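Local coordinates for probable Brix domain-containing ribosomal biogenesis protein (Methanothermobacter thermautotrophicus, PDB 1W94) that probably takes part in ribosome biogenesis as an archaeal Imp4-like protein and probably binds ribosomal RNA, at residues Arg13-Ser18 and Trp27-Arg32; Met35-Val40 and Val48-Glu53. All coordinates share one frame; numbering follows the deposited sequence.

Interaction 1 (Arg13-Ser18 and Trp27-Arg32)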
# COMPACT_ATOMS: atom_id res chain seq x y z
N ARG A 13 -0.19 3.35 15.54
CA ARG A 13 -0.76 3.85 14.29
C ARG A 13 -0.17 3.15 13.06
O ARG A 13 -0.88 2.80 12.11
CB ARG A 13 -0.64 5.37 14.16
CG ARG A 13 -1.43 5.96 12.93
CD ARG A 13 -1.44 7.47 12.93
NE ARG A 13 -2.03 8.08 11.71
CZ ARG A 13 -3.34 8.12 11.44
NH1 ARG A 13 -4.22 7.55 12.24
NH2 ARG A 13 -3.77 8.71 10.33
N THR A 14 1.14 2.96 13.07
CA THR A 14 1.79 2.26 11.98
C THR A 14 1.29 0.81 11.89
O THR A 14 1.05 0.32 10.78
CB THR A 14 3.33 2.37 12.08
OG1 THR A 14 3.70 3.74 11.95
CG2 THR A 14 4.04 1.59 10.99
N ARG A 15 1.12 0.15 13.04
CA ARG A 15 0.53 -1.21 13.10
C ARG A 15 -0.88 -1.27 12.51
O ARG A 15 -1.16 -2.10 11.68
CB ARG A 15 0.49 -1.72 14.55
CG ARG A 15 1.81 -2.26 15.00
CD ARG A 15 1.76 -2.94 16.39
NE ARG A 15 2.71 -4.06 16.39
CZ ARG A 15 3.89 -4.07 17.01
NH1 ARG A 15 4.28 -3.04 17.73
NH2 ARG A 15 4.68 -5.13 16.92
N SER A 16 -1.75 -0.40 13.00
CA SER A 16 -3.12 -0.31 12.56
C SER A 16 -3.20 -0.08 11.07
O SER A 16 -3.95 -0.76 10.36
CB SER A 16 -3.80 0.86 13.27
OG SER A 16 -4.13 0.48 14.59
N PHE A 17 -2.44 0.92 10.61
CA PHE A 17 -2.37 1.21 9.20
C PHE A 17 -1.98 -0.01 8.38
O PHE A 17 -2.62 -0.32 7.37
CB PHE A 17 -1.38 2.33 8.88
CG PHE A 17 -1.12 2.48 7.40
CD1 PHE A 17 -2.06 3.12 6.57
CD2 PHE A 17 0.03 1.94 6.81
CE1 PHE A 17 -1.85 3.24 5.22
CE2 PHE A 17 0.26 2.04 5.43
CZ PHE A 17 -0.69 2.69 4.63
N SER A 18 -0.91 -0.68 8.80
CA SER A 18 -0.31 -1.74 7.98
C SER A 18 -1.18 -2.99 7.98
O SER A 18 -1.35 -3.62 6.94
CB SER A 18 1.11 -2.08 8.44
OG SER A 18 1.94 -0.95 8.28
N TRP A 27 -2.73 -9.08 1.09
CA TRP A 27 -1.32 -9.42 1.26
C TRP A 27 -1.16 -10.12 2.63
O TRP A 27 -1.88 -9.79 3.55
CB TRP A 27 -0.47 -8.17 1.24
CG TRP A 27 -0.41 -7.46 -0.10
CD1 TRP A 27 -0.68 -8.00 -1.33
CD2 TRP A 27 0.02 -6.12 -0.33
NE1 TRP A 27 -0.48 -7.05 -2.31
CE2 TRP A 27 -0.06 -5.89 -1.73
CE3 TRP A 27 0.42 -5.07 0.51
CZ2 TRP A 27 0.29 -4.67 -2.30
CZ3 TRP A 27 0.76 -3.84 -0.07
CH2 TRP A 27 0.69 -3.65 -1.46
N ARG A 28 -0.27 -11.09 2.76
CA ARG A 28 -0.03 -11.67 4.09
C ARG A 28 0.73 -10.70 5.02
O ARG A 28 1.76 -10.15 4.63
CB ARG A 28 0.73 -12.98 3.97
CG ARG A 28 1.33 -13.43 5.28
CD ARG A 28 1.58 -14.92 5.26
NE ARG A 28 2.80 -15.28 4.56
CZ ARG A 28 3.94 -15.62 5.16
NH1 ARG A 28 4.01 -15.63 6.50
NH2 ARG A 28 5.01 -15.95 4.43
N TYR A 29 0.20 -10.48 6.23
CA TYR A 29 0.87 -9.59 7.19
C TYR A 29 1.62 -10.35 8.27
O TYR A 29 1.08 -11.29 8.87
CB TYR A 29 -0.14 -8.67 7.87
CG TYR A 29 0.46 -7.76 8.92
CD1 TYR A 29 1.11 -6.58 8.54
CD2 TYR A 29 0.40 -8.08 10.28
CE1 TYR A 29 1.67 -5.73 9.47
CE2 TYR A 29 0.98 -7.24 11.23
CZ TYR A 29 1.60 -6.05 10.80
OH TYR A 29 2.18 -5.20 11.70
N ILE A 30 2.86 -9.95 8.55
CA ILE A 30 3.60 -10.51 9.70
C ILE A 30 4.16 -9.41 10.60
O ILE A 30 4.60 -8.37 10.11
CB ILE A 30 4.76 -11.44 9.26
CG1 ILE A 30 5.78 -10.68 8.41
CG2 ILE A 30 4.21 -12.69 8.53
CD1 ILE A 30 7.17 -11.31 8.37
N ASN A 31 4.18 -9.66 11.91
CA ASN A 31 4.81 -8.73 12.83
C ASN A 31 6.31 -8.75 12.57
O ASN A 31 6.93 -9.83 12.39
CB ASN A 31 4.50 -9.05 14.32
CG ASN A 31 3.00 -8.83 14.67
OD1 ASN A 31 2.45 -7.74 14.48
ND2 ASN A 31 2.37 -9.87 15.22
N ARG A 32 6.90 -7.58 12.60
CA ARG A 32 8.30 -7.49 12.22
C ARG A 32 9.18 -8.08 13.30
O ARG A 32 10.23 -8.67 13.00
CB ARG A 32 8.66 -6.04 11.92
CG ARG A 32 10.15 -5.79 11.56
CD ARG A 32 10.58 -6.53 10.30
NE ARG A 32 11.98 -6.26 9.96
CZ ARG A 32 12.41 -5.24 9.22
NH1 ARG A 32 11.53 -4.36 8.72
NH2 ARG A 32 13.71 -5.11 8.96
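Arg-15 and Ser-18 on helix 12-25 face Asn-31 and Tyr-29 on the chain that leaves the helix and turns back beside it. The two backbones run in roughly opposite senses, at a marked slant, with CA of Arg-15 8.7 Å from CA of Asn-31 and CA of Ser-18 8.0 Å from CA of Tyr-29. This spacing leaves the side chains to bridge the interval, and no hydrogen bond spans it. The tyrosine provides most of the bridge: with CG anti to its backbone N (chi1 178°), its ring reaches across to the helix. CE1 lies 3.8 Å from CB of Ser-18, and the ring meets this methylene obliquely. The phenol end continues towards the preceding turn, where OH comes within 4.4 Å of the Arg-15 CG in a loose contact. Farther out, the Arg-15 chain bends at chi3 (146°) and crosses the Asn-31 side chain at about a right angle. Asn-31 OD1 stands at the guanidinium edge, near its plane, but is 4.2 Å from NE, and the amide is turned 60° out of that plane. The Ser-18 hydroxyl is used inside its own helix: OG donates to Thr-14 O at 2.9 Å, while Ser-18 N binds the same carbonyl oxygen from the opposite face of its plane. Ser-18 also packs on Leu-4, Thr-6 and Val-51 of the sheet. Arg-28 and Ile-30 form backbone hydrogen bonds with Leu-4, so strand 28-29 pairs in parallel with strand 3-6 and completes a beta-alpha-beta crossover through helix 12-25.

Interaction 2 (Met35-Val40 and Val48-Glu53); sequences MSLRDV and VAVVSE
Val-48, at the start of strand 48-54, meets Val-40 in the first turn of helix 37-44, with Val-48 CG2 4.2 Å from Val-40 CG1. Both CB atoms point into the contact, so the two valines meet methyl to methyl, their branches crossing at a slant. The Val-48 torsion is unusual: at chi1 -7° CG1 almost eclipses the backbone N, a strained setting for a branched side chain. Ala-49 is turned to the other face of the sheet and lies against Leu-4 and Ile-61, while its backbone bonds to Leu-3 and Thr-5. Val-50 returns to the helix side. Its CG2, placed beside the backbone N and anti to the carbonyl carbon, is 3.8 Å from CD1 of Leu-37. Leu-37 reaches it with an atypical chi1 of -145°, the end of the chain coming closer to the strand than its CB direction alone would bring it. Val-51 again faces the opposite way, towards Leu-4 and Phe-17. The contact is wholly apolar, and the Arg-32 side chain packs against Leu-37, Val-40 and Val-50. The helix begins at Leu-37, with Ser-36 as its N-cap: Asp-39 N donates to Ser-36 OG at 3.1 Å (N-H...O angle 156°), and Val-40 N bonds to Ser-36 O at 3.0 Å. The capped first turn thus presents Leu-37 and Val-40 to one face of a strand held between strands 3-6 and 57-64, an arrangement characteristic of a helix packed on the central mixed sheet of an alpha/beta domain.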
# COMPACT_ATOMS: atom_id res chain seq x y z
N MSE A 35 13.39 -9.02 13.33
CA MSE A 35 14.03 -9.56 12.13
C MSE A 35 14.75 -8.51 11.29
O MSE A 35 14.30 -7.38 11.17
CB MSE A 35 12.97 -10.22 11.22
CG MSE A 35 12.21 -11.33 11.93
SE MSE A 35 10.89 -12.05 10.68
CE MSE A 35 11.81 -13.46 10.06
N SER A 36 15.86 -8.93 10.70
CA SER A 36 16.46 -8.23 9.59
C SER A 36 15.57 -8.39 8.35
O SER A 36 14.70 -9.26 8.29
CB SER A 36 17.84 -8.81 9.29
OG SER A 36 17.72 -10.14 8.83
N LEU A 37 15.78 -7.53 7.36
CA LEU A 37 15.11 -7.66 6.08
C LEU A 37 15.39 -8.99 5.45
O LEU A 37 14.50 -9.59 4.86
CB LEU A 37 15.59 -6.56 5.14
CG LEU A 37 14.52 -6.04 4.21
CD1 LEU A 37 13.44 -5.36 5.06
CD2 LEU A 37 15.18 -5.04 3.25
N ARG A 38 16.63 -9.46 5.56
CA ARG A 38 16.99 -10.80 5.08
C ARG A 38 16.11 -11.91 5.69
O ARG A 38 15.67 -12.84 4.99
CB ARG A 38 18.48 -11.07 5.30
N ASP A 39 15.86 -11.84 7.00
CA ASP A 39 15.01 -12.84 7.62
C ASP A 39 13.54 -12.66 7.24
O ASP A 39 12.80 -13.63 7.15
CB ASP A 39 15.24 -12.90 9.13
CG ASP A 39 16.44 -13.80 9.50
OD1 ASP A 39 16.88 -14.60 8.63
OD2 ASP A 39 16.95 -13.73 10.64
N VAL A 40 13.11 -11.43 6.99
CA VAL A 40 11.77 -11.22 6.43
C VAL A 40 11.66 -11.90 5.06
O VAL A 40 10.68 -12.58 4.78
CB VAL A 40 11.42 -9.73 6.35
CG1 VAL A 40 10.04 -9.47 5.64
CG2 VAL A 40 11.46 -9.13 7.76
N VAL A 48 8.13 -8.68 -1.00
CA VAL A 48 7.70 -8.01 0.22
C VAL A 48 7.58 -6.49 0.08
O VAL A 48 8.29 -5.86 -0.73
CB VAL A 48 8.53 -8.44 1.49
CG1 VAL A 48 9.49 -9.60 1.23
CG2 VAL A 48 9.23 -7.26 2.22
N ALA A 49 6.66 -5.91 0.86
CA ALA A 49 6.57 -4.47 1.10
C ALA A 49 6.81 -4.22 2.60
O ALA A 49 6.29 -4.97 3.47
CB ALA A 49 5.18 -3.93 0.72
N VAL A 50 7.60 -3.18 2.88
CA VAL A 50 7.89 -2.74 4.24
C VAL A 50 7.34 -1.32 4.43
O VAL A 50 7.72 -0.39 3.71
CB VAL A 50 9.42 -2.78 4.54
CG1 VAL A 50 9.68 -2.48 6.00
CG2 VAL A 50 9.99 -4.13 4.20
N VAL A 51 6.42 -1.16 5.38
CA VAL A 51 5.99 0.18 5.77
C VAL A 51 6.95 0.67 6.84
O VAL A 51 6.98 0.12 7.96
CB VAL A 51 4.54 0.22 6.31
CG1 VAL A 51 4.12 1.70 6.63
CG2 VAL A 51 3.55 -0.48 5.33
N SER A 52 7.71 1.70 6.52
CA SER A 52 8.55 2.35 7.52
C SER A 52 7.98 3.70 7.97
O SER A 52 7.11 4.27 7.29
CB SER A 52 10.03 2.48 7.05
OG SER A 52 10.10 3.10 5.78
N GLU A 53 8.45 4.18 9.12
CA GLU A 53 7.98 5.42 9.72
C GLU A 53 9.06 6.46 9.85
O GLU A 53 10.25 6.15 9.82
CB GLU A 53 7.46 5.23 11.14
CG GLU A 53 7.16 3.85 11.61
CD GLU A 53 6.99 3.84 13.14
OE1 GLU A 53 8.00 4.00 13.84
OE2 GLU A 53 5.85 3.69 13.62

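Overall arrangement
The two contacts follow in series along the chain, interaction 1 closing at Arg-32 before interaction 2 opens at Met-35, and their centres lie 11 Å apart. Both build on the same mixed sheet, where strand 3-6 lies between strands 28-29 and 48-54. Helices 12-25 and 37-44 pack on opposite faces of strand 48-54, the former reaching Val-51 through Ser-18 and the latter Val-48 and Val-50. Thr-14 OG1 probably hydrogen-bonds to Glu-53 OE2 (2.7 Å), joining the first helix to the strand's far end, while Arg-32 runs beside Val-40. Together they put a helix on each face of this part of the sheet in the Brix domain, whose fold resembles the anticodon-binding domain of class IIa aminoacyl-tRNA synthetases.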